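Local coordinates for protein agarase (Pseudoalteromonas fuliginea, PDB 6XJ9) that probably hydrolyses agarose as a family GH50 glycoside hydrolase, an agarase that carries a carbohydrate-binding-module-like domain besides its catalytic domain, at residues G279-A284 with V293-Y298; L299-G304 with S757-R762. All blocks are in the same frame, centred on the assembly; numbering follows the deposited sequence.

Contact 1: residues G279-A284 with V293-Y298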
ATOM      1  N   GLY A 279     -10.184  38.420   9.880  1.00 24.59           N
ATOM      2  CA  GLY A 279     -10.388  37.706  11.133  1.00 23.50           C
ATOM      3  C   GLY A 279     -11.423  36.589  11.007  1.00 22.20           C
ATOM      4  O   GLY A 279     -11.790  35.991  12.013  1.00 21.94           O
ATOM      5  N   TYR A 280     -11.896  36.324   9.771  1.00 21.27           N
ATOM      6  CA  TYR A 280     -12.805  35.211   9.500  1.00 19.96           C
ATOM      7  C   TYR A 280     -12.452  34.495   8.198  1.00 18.71           C
ATOM      8  O   TYR A 280     -11.876  35.084   7.285  1.00 19.63           O
ATOM      9  CB  TYR A 280     -14.253  35.704   9.474  1.00 21.13           C
ATOM     10  CG  TYR A 280     -14.681  36.332  10.773  1.00 23.18           C
ATOM     11  CD1 TYR A 280     -15.110  35.554  11.836  1.00 23.69           C
ATOM     12  CD2 TYR A 280     -14.602  37.703  10.954  1.00 24.25           C
ATOM     13  CE1 TYR A 280     -15.478  36.130  13.043  1.00 24.91           C
ATOM     14  CE2 TYR A 280     -14.949  38.293  12.160  1.00 25.67           C
ATOM     15  CZ  TYR A 280     -15.398  37.503  13.200  1.00 26.04           C
ATOM     16  OH  TYR A 280     -15.758  38.078  14.383  1.00 28.41           O
ATOM     17  N   PHE A 281     -12.816  33.210   8.101  1.00 18.52           N
ATOM     18  CA  PHE A 281     -12.656  32.497   6.840  1.00 17.97           C
ATOM     19  C   PHE A 281     -13.588  33.124   5.806  1.00 17.27           C
ATOM     20  O   PHE A 281     -14.716  33.473   6.137  1.00 17.49           O
ATOM     21  CB  PHE A 281     -12.958  31.005   7.010  1.00 17.02           C
ATOM     22  CG  PHE A 281     -11.859  30.228   7.691  1.00 17.47           C
ATOM     23  CD1 PHE A 281     -10.849  29.632   6.953  1.00 16.82           C
ATOM     24  CD2 PHE A 281     -11.825  30.102   9.073  1.00 17.04           C
ATOM     25  CE1 PHE A 281      -9.825  28.926   7.578  1.00 16.94           C
ATOM     26  CE2 PHE A 281     -10.808  29.392   9.696  1.00 17.20           C
ATOM     27  CZ  PHE A 281      -9.813  28.798   8.947  1.00 16.09           C
ATOM     28  N   ARG A 282     -13.113  33.260   4.564  1.00 17.80           N
ATOM     29  CA  ARG A 282     -13.904  33.893   3.514  1.00 18.20           C
ATOM     30  C   ARG A 282     -13.469  33.353   2.152  1.00 18.08           C
ATOM     31  O   ARG A 282     -12.601  32.484   2.084  1.00 17.06           O
ATOM     32  CB  ARG A 282     -13.743  35.413   3.619  1.00 18.06           C
ATOM     33  CG  ARG A 282     -12.310  35.872   3.415  1.00 19.13           C
ATOM     34  CD  ARG A 282     -12.113  37.361   3.641  1.00 19.42           C
ATOM     35  NE  ARG A 282     -10.741  37.746   3.332  1.00 20.21           N
ATOM     36  CZ  ARG A 282     -10.307  38.119   2.128  1.00 19.69           C
ATOM     37  NH1 ARG A 282     -11.144  38.191   1.111  1.00 18.80           N
ATOM     38  NH2 ARG A 282      -9.043  38.457   1.959  1.00 20.40           N
ATOM     39  N   THR A 283     -14.053  33.872   1.062  1.00 19.54           N
ATOM     40  CA  THR A 283     -13.670  33.384  -0.260  1.00 20.24           C
ATOM     41  C   THR A 283     -12.869  34.445  -1.020  1.00 20.37           C
ATOM     42  O   THR A 283     -12.981  35.638  -0.737  1.00 19.80           O
ATOM     43  CB  THR A 283     -14.883  32.960  -1.099  1.00 19.89           C
ATOM     44  OG1 THR A 283     -15.627  34.138  -1.408  1.00 21.13           O
ATOM     45  CG2 THR A 283     -15.789  31.960  -0.413  1.00 20.16           C
ATOM     46  N   ALA A 284     -12.032  33.988  -1.962  1.00 19.62           N
ATOM     47  CA  ALA A 284     -11.384  34.866  -2.931  1.00 21.02           C
ATOM     48  C   ALA A 284     -10.866  34.048  -4.108  1.00 21.35           C
ATOM     49  O   ALA A 284     -10.767  32.832  -4.025  1.00 20.78           O
ATOM     50  CB  ALA A 284     -10.260  35.667  -2.309  1.00 19.84           C
ATOM     51  N   VAL A 293      -9.883  31.957   2.092  1.00 18.26           N
ATOM     52  CA  VAL A 293      -8.882  32.786   2.729  1.00 18.81           C
ATOM     53  C   VAL A 293      -9.097  32.619   4.230  1.00 18.46           C
ATOM     54  O   VAL A 293     -10.227  32.728   4.697  1.00 17.40           O
ATOM     55  CB  VAL A 293      -9.039  34.257   2.294  1.00 18.92           C
ATOM     56  CG1 VAL A 293      -7.966  35.162   2.880  1.00 19.18           C
ATOM     57  CG2 VAL A 293      -9.115  34.401   0.784  1.00 19.19           C
ATOM     58  N   ASP A 294      -8.011  32.338   4.963  1.00 20.03           N
ATOM     59  CA  ASP A 294      -8.094  32.135   6.403  1.00 20.67           C
ATOM     60  C   ASP A 294      -8.212  33.496   7.097  1.00 20.80           C
ATOM     61  O   ASP A 294      -8.031  34.530   6.454  1.00 22.27           O
ATOM     62  CB  ASP A 294      -6.979  31.199   6.908  1.00 20.01           C
ATOM     63  CG  ASP A 294      -5.638  31.857   7.215  1.00 21.64           C
ATOM     64  OD1 ASP A 294      -5.594  33.108   7.305  1.00 22.79           O
ATOM     65  OD2 ASP A 294      -4.645  31.110   7.398  1.00 20.50           O
ATOM     66  N   PRO A 295      -8.533  33.547   8.413  1.00 21.09           N
ATOM     67  CA  PRO A 295      -8.647  34.812   9.143  1.00 21.04           C
ATOM     68  C   PRO A 295      -7.472  35.790   9.065  1.00 23.16           C
ATOM     69  O   PRO A 295      -7.683  36.990   9.235  1.00 22.96           O
ATOM     70  CB  PRO A 295      -8.836  34.343  10.587  1.00 20.52           C
ATOM     71  CG  PRO A 295      -9.627  33.055  10.418  1.00 20.34           C
ATOM     72  CD  PRO A 295      -8.936  32.390   9.243  1.00 21.22           C
ATOM     73  N   ASP A 296      -6.264  35.258   8.810  1.00 23.35           N
ATOM     74  CA  ASP A 296      -5.005  35.988   8.757  1.00 23.46           C
ATOM     75  C   ASP A 296      -4.660  36.397   7.322  1.00 24.17           C
ATOM     76  O   ASP A 296      -3.676  37.100   7.098  1.00 23.08           O
ATOM     77  CB  ASP A 296      -3.867  35.165   9.377  1.00 23.56           C
ATOM     78  CG  ASP A 296      -4.067  34.889  10.857  1.00 23.43           C
ATOM     79  OD1 ASP A 296      -4.764  35.697  11.508  1.00 23.16           O
ATOM     80  OD2 ASP A 296      -3.510  33.883  11.351  1.00 24.04           O
ATOM     81  N   GLY A 297      -5.482  35.972   6.357  1.00 25.06           N
ATOM     82  CA  GLY A 297      -5.353  36.421   4.974  1.00 25.53           C
ATOM     83  C   GLY A 297      -4.544  35.476   4.082  1.00 25.35           C
ATOM     84  O   GLY A 297      -4.246  35.817   2.934  1.00 26.24           O
ATOM     85  N   TYR A 298      -4.184  34.292   4.597  1.00 23.22           N
ATOM     86  CA  TYR A 298      -3.462  33.321   3.792  1.00 23.60           C
ATOM     87  C   TYR A 298      -4.463  32.478   3.009  1.00 22.25           C
ATOM     88  O   TYR A 298      -5.558  32.227   3.500  1.00 22.43           O
ATOM     89  CB  TYR A 298      -2.671  32.357   4.678  1.00 25.04           C
ATOM     90  CG  TYR A 298      -1.585  33.018   5.477  1.00 27.54           C
ATOM     91  CD1 TYR A 298      -0.372  33.340   4.888  1.00 28.87           C
ATOM     92  CD2 TYR A 298      -1.780  33.358   6.807  1.00 27.85           C
ATOM     93  CE1 TYR A 298       0.631  33.973   5.601  1.00 30.15           C
ATOM     94  CE2 TYR A 298      -0.782  33.980   7.540  1.00 30.05           C
ATOM     95  CZ  TYR A 298       0.427  34.282   6.933  1.00 30.27           C
ATOM     96  OH  TYR A 298       1.416  34.909   7.627  1.00 30.60           O
TER
HETATM   97  O   HOH W   1      -9.718  36.890   6.215  1.00 18.66           O
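Phe281 lies against Pro295 where two neighbouring strands part. At the strand end, Arg282 and Val293 form an antiparallel hydrogen-bonded pair, Arg282 N to Val293 O at 2.9 Å and Val293 N to Arg282 O at 2.8 Å. Val293 O also receives a CA-H contact from Phe281 CA at 3.2 Å. Along the phenylalanine, Phe281 CB lies 4.0 Å from Val293 O. CG stands anti to the carbonyl carbon (chi1 -76°), which sets one ring face against Pro295 and leaves Asp294 CB oblique to it. CD1 then runs past Asp294 CA, and Phe281 CE1 meets Asp294 CB at 3.7 Å. Pro295 CD lies over the ring centre, a CH-pi contact, with Phe281 CE2 3.6 Å from it and CD2 and CZ almost as near. Val293 CG1 lies over one face of the Arg282 guanidinium, whose NH2 is held by Glu276 O, and Val293 CG2 meets Ala284 CB. Gly279 N bonds to Pro295 O at 3.0 Å. Asp294 OD1 takes Asp296 N and Tyr298 N from opposite faces of its carboxylate. The arrangement is that of an antiparallel pair running out into a type I turn, Asp294 to Gly297, braced by an Asx turn.

Contact 2: residues L299-G304 with S757-R762; sequences LYLATG and SMYERR
Leu301 and Tyr759 join a strand to the C-terminal helix in what is, as in other GH50 enzymes, probably an (alpha/beta)8 barrel: 299-305 runs parallel to the last strand, 709-714, and helix 745-763 covers it from outside. The contact shows how one polar tie can sit among apolar ones. Its hydrogen bond runs from Leu301 N to Tyr759 OH, 3.2 Å and nearly straight at 164°, with the amide close to the plane of the ring. The same hydroxyl also bonds to Gly267 O, so two backbone groups fix the tip of the tyrosine. Apolar packing accompanies this tie. Leu301 and Tyr759 run antiparallel alongside each other, Leu301 CG lying 3.8 Å from Tyr759 CE1. Both methyls of Leu301 touch Arg762 CD, CD2 at 3.6 Å, and CD1 also meets Met758 CG at 4.0 Å. Arg762 offers mainly its CD, with NE a little farther from Leu301 CD2, while NH1 bonds to Asn706 O and Ile704 O. Met758, its CG between the backbone N and the carbonyl carbon (chi1 61°) and extended beyond, reaches Thr303 tip to tip, bringing Met758 SD to 3.5 Å from Thr303 CG2.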
ATOM      1  N   LEU A 299      -4.052  31.995   1.829  1.00 21.59           N
ATOM      2  CA  LEU A 299      -4.903  31.110   1.041  1.00 22.66           C
ATOM      3  C   LEU A 299      -5.169  29.818   1.809  1.00 21.62           C
ATOM      4  O   LEU A 299      -4.338  29.378   2.601  1.00 24.34           O
ATOM      5  CB  LEU A 299      -4.282  30.823  -0.331  1.00 21.10           C
ATOM      6  CG  LEU A 299      -4.194  31.987  -1.320  1.00 22.43           C
ATOM      7  CD1 LEU A 299      -4.050  31.448  -2.731  1.00 22.54           C
ATOM      8  CD2 LEU A 299      -5.402  32.913  -1.236  1.00 21.96           C
ATOM      9  N   TYR A 300      -6.336  29.213   1.554  1.00 21.47           N
ATOM     10  CA  TYR A 300      -6.814  28.089   2.348  1.00 20.09           C
ATOM     11  C   TYR A 300      -7.706  27.216   1.478  1.00 19.05           C
ATOM     12  O   TYR A 300      -8.555  27.726   0.754  1.00 17.85           O
ATOM     13  CB  TYR A 300      -7.573  28.603   3.575  1.00 19.91           C
ATOM     14  CG  TYR A 300      -8.142  27.568   4.519  1.00 19.84           C
ATOM     15  CD1 TYR A 300      -7.381  27.016   5.539  1.00 19.22           C
ATOM     16  CD2 TYR A 300      -9.462  27.159   4.404  1.00 19.28           C
ATOM     17  CE1 TYR A 300      -7.913  26.063   6.400  1.00 18.96           C
ATOM     18  CE2 TYR A 300     -10.010  26.219   5.259  1.00 19.02           C
ATOM     19  CZ  TYR A 300      -9.239  25.669   6.269  1.00 18.45           C
ATOM     20  OH  TYR A 300      -9.801  24.755   7.122  1.00 16.31           O
ATOM     21  N   LEU A 301      -7.461  25.904   1.533  1.00 19.22           N
ATOM     22  CA  LEU A 301      -8.337  24.903   0.943  1.00 19.43           C
ATOM     23  C   LEU A 301      -8.807  23.991   2.074  1.00 19.26           C
ATOM     24  O   LEU A 301      -8.044  23.727   3.002  1.00 20.67           O
ATOM     25  CB  LEU A 301      -7.548  24.106  -0.096  1.00 19.14           C
ATOM     26  CG  LEU A 301      -6.982  24.887  -1.282  1.00 20.18           C
ATOM     27  CD1 LEU A 301      -6.046  24.006  -2.083  1.00 19.19           C
ATOM     28  CD2 LEU A 301      -8.081  25.434  -2.183  1.00 18.96           C
ATOM     29  N   ALA A 302     -10.054  23.510   1.995  1.00 18.81           N
ATOM     30  CA  ALA A 302     -10.627  22.720   3.078  1.00 18.65           C
ATOM     31  C   ALA A 302     -10.456  21.229   2.801  1.00 19.09           C
ATOM     32  O   ALA A 302     -11.104  20.680   1.909  1.00 18.98           O
ATOM     33  CB  ALA A 302     -12.089  23.058   3.269  1.00 19.41           C
ATOM     34  N   THR A 303      -9.600  20.586   3.599  1.00 17.19           N
ATOM     35  CA  THR A 303      -9.476  19.139   3.603  1.00 17.12           C
ATOM     36  C   THR A 303      -9.753  18.647   5.020  1.00 17.37           C
ATOM     37  O   THR A 303      -9.553  19.374   5.997  1.00 16.67           O
ATOM     38  CB  THR A 303      -8.108  18.669   3.086  1.00 16.76           C
ATOM     39  OG1 THR A 303      -7.108  19.133   3.999  1.00 18.11           O
ATOM     40  CG2 THR A 303      -7.806  19.166   1.687  1.00 16.40           C
ATOM     41  N   GLY A 304     -10.257  17.414   5.122  1.00 16.17           N
ATOM     42  CA  GLY A 304     -10.662  16.905   6.419  1.00 16.54           C
ATOM     43  C   GLY A 304     -11.705  15.804   6.276  1.00 16.35           C
ATOM     44  O   GLY A 304     -11.951  15.327   5.174  1.00 16.16           O
ATOM     45  N   SER A 757       0.965  18.944  -0.797  1.00 23.44           N
ATOM     46  CA  SER A 757       1.215  19.494  -2.116  1.00 24.14           C
ATOM     47  C   SER A 757       0.060  20.361  -2.613  1.00 23.78           C
ATOM     48  O   SER A 757       0.205  21.005  -3.648  1.00 25.52           O
ATOM     49  CB  SER A 757       1.559  18.404  -3.102  1.00 25.69           C
ATOM     50  OG  SER A 757       0.461  17.518  -3.246  1.00 29.49           O
ATOM     51  N   MET A 758      -1.059  20.423  -1.875  1.00 22.12           N
ATOM     52  CA  MET A 758      -2.272  20.988  -2.464  1.00 22.32           C
ATOM     53  C   MET A 758      -2.114  22.452  -2.867  1.00 22.78           C
ATOM     54  O   MET A 758      -2.578  22.830  -3.941  1.00 21.82           O
ATOM     55  CB  MET A 758      -3.526  20.827  -1.601  1.00 21.60           C
ATOM     56  CG  MET A 758      -3.479  21.487  -0.240  1.00 21.30           C
ATOM     57  SD  MET A 758      -4.901  20.906   0.734  1.00 22.91           S
ATOM     58  CE  MET A 758      -4.414  21.501   2.357  1.00 20.42           C
ATOM     59  N   TYR A 759      -1.503  23.278  -2.005  1.00 23.24           N
ATOM     60  CA  TYR A 759      -1.433  24.705  -2.293  1.00 23.21           C
ATOM     61  C   TYR A 759      -0.616  24.942  -3.563  1.00 23.87           C
ATOM     62  O   TYR A 759      -1.059  25.628  -4.484  1.00 24.08           O
ATOM     63  CB  TYR A 759      -0.955  25.493  -1.067  1.00 23.03           C
ATOM     64  CG  TYR A 759      -1.945  25.496   0.070  1.00 22.32           C
ATOM     65  CD1 TYR A 759      -3.223  26.007  -0.106  1.00 21.08           C
ATOM     66  CD2 TYR A 759      -1.614  24.985   1.318  1.00 21.14           C
ATOM     67  CE1 TYR A 759      -4.149  25.995   0.924  1.00 19.70           C
ATOM     68  CE2 TYR A 759      -2.525  24.998   2.367  1.00 21.11           C
ATOM     69  CZ  TYR A 759      -3.795  25.512   2.168  1.00 20.38           C
ATOM     70  OH  TYR A 759      -4.721  25.500   3.175  1.00 19.41           O
ATOM     71  N   GLU A 760       0.557  24.303  -3.612  1.00 24.47           N
ATOM     72  CA  GLU A 760       1.476  24.372  -4.736  1.00 25.99           C
ATOM     73  C   GLU A 760       0.829  23.859  -6.014  1.00 25.28           C
ATOM     74  O   GLU A 760       0.892  24.518  -7.048  1.00 24.71           O
ATOM     75  CB  GLU A 760       2.709  23.534  -4.412  1.00 29.51           C
ATOM     76  CG  GLU A 760       3.422  24.057  -3.179  1.00 34.61           C
ATOM     77  CD  GLU A 760       4.931  24.042  -3.278  1.00 38.71           C
ATOM     78  OE1 GLU A 760       5.522  25.142  -3.320  1.00 39.19           O
ATOM     79  OE2 GLU A 760       5.502  22.933  -3.310  1.00 43.77           O
ATOM     80  N   ARG A 761       0.224  22.669  -5.941  1.00 26.07           N
ATOM     81  CA  ARG A 761      -0.413  22.079  -7.107  1.00 24.89           C
ATOM     82  C   ARG A 761      -1.510  22.998  -7.644  1.00 25.36           C
ATOM     83  O   ARG A 761      -1.619  23.181  -8.856  1.00 26.27           O
ATOM     84  CB  ARG A 761      -0.976  20.692  -6.780  1.00 25.31           C
ATOM     85  CG  ARG A 761      -1.581  19.989  -7.987  1.00 24.78           C
ATOM     86  CD  ARG A 761      -2.181  18.644  -7.649  1.00 25.83           C
ATOM     87  NE  ARG A 761      -2.842  18.056  -8.812  1.00 23.43           N
ATOM     88  CZ  ARG A 761      -2.424  16.948  -9.407  1.00 23.14           C
ATOM     89  NH1 ARG A 761      -1.351  16.320  -8.948  1.00 23.16           N
ATOM     90  NH2 ARG A 761      -3.090  16.460 -10.438  1.00 21.40           N
ATOM     91  N   ARG A 762      -2.332  23.573  -6.756  1.00 24.13           N
ATOM     92  CA  ARG A 762      -3.480  24.335  -7.227  1.00 24.21           C
ATOM     93  C   ARG A 762      -3.053  25.701  -7.760  1.00 24.83           C
ATOM     94  O   ARG A 762      -3.602  26.169  -8.756  1.00 25.95           O
ATOM     95  CB  ARG A 762      -4.545  24.527  -6.138  1.00 22.71           C
ATOM     96  CG  ARG A 762      -5.780  25.275  -6.622  1.00 19.95           C
ATOM     97  CD  ARG A 762      -6.872  25.303  -5.563  1.00 19.43           C
ATOM     98  NE  ARG A 762      -8.095  25.958  -6.009  1.00 19.27           N
ATOM     99  CZ  ARG A 762      -9.040  25.390  -6.752  1.00 19.31           C
ATOM    100  NH1 ARG A 762      -8.906  24.135  -7.146  1.00 20.01           N
ATOM    101  NH2 ARG A 762     -10.115  26.078  -7.107  1.00 17.45           N
TER

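Both contacts belong to the same mixed sheet, their centres about 14 Å apart, yet they sit at different depths. Contact 1 is partly buried, on the outermost strand, 282-286, and joins pieces close in sequence; backbone bonds and a turn combine with the packing of Val293 and Pro295. Contact 2 is fully buried and ties a strand deeper in the sheet to a helix more than 450 residues later; side chains carry it, with a single tyrosine hydroxyl supplying the polar bond between the segments. The two meet directly: the rings of Phe281 and Tyr300 pack edge-to-face, Phe281 CE1 lying 3.6 Å from Tyr300 CZ, while Tyr300 OH bonds to Ser431 O.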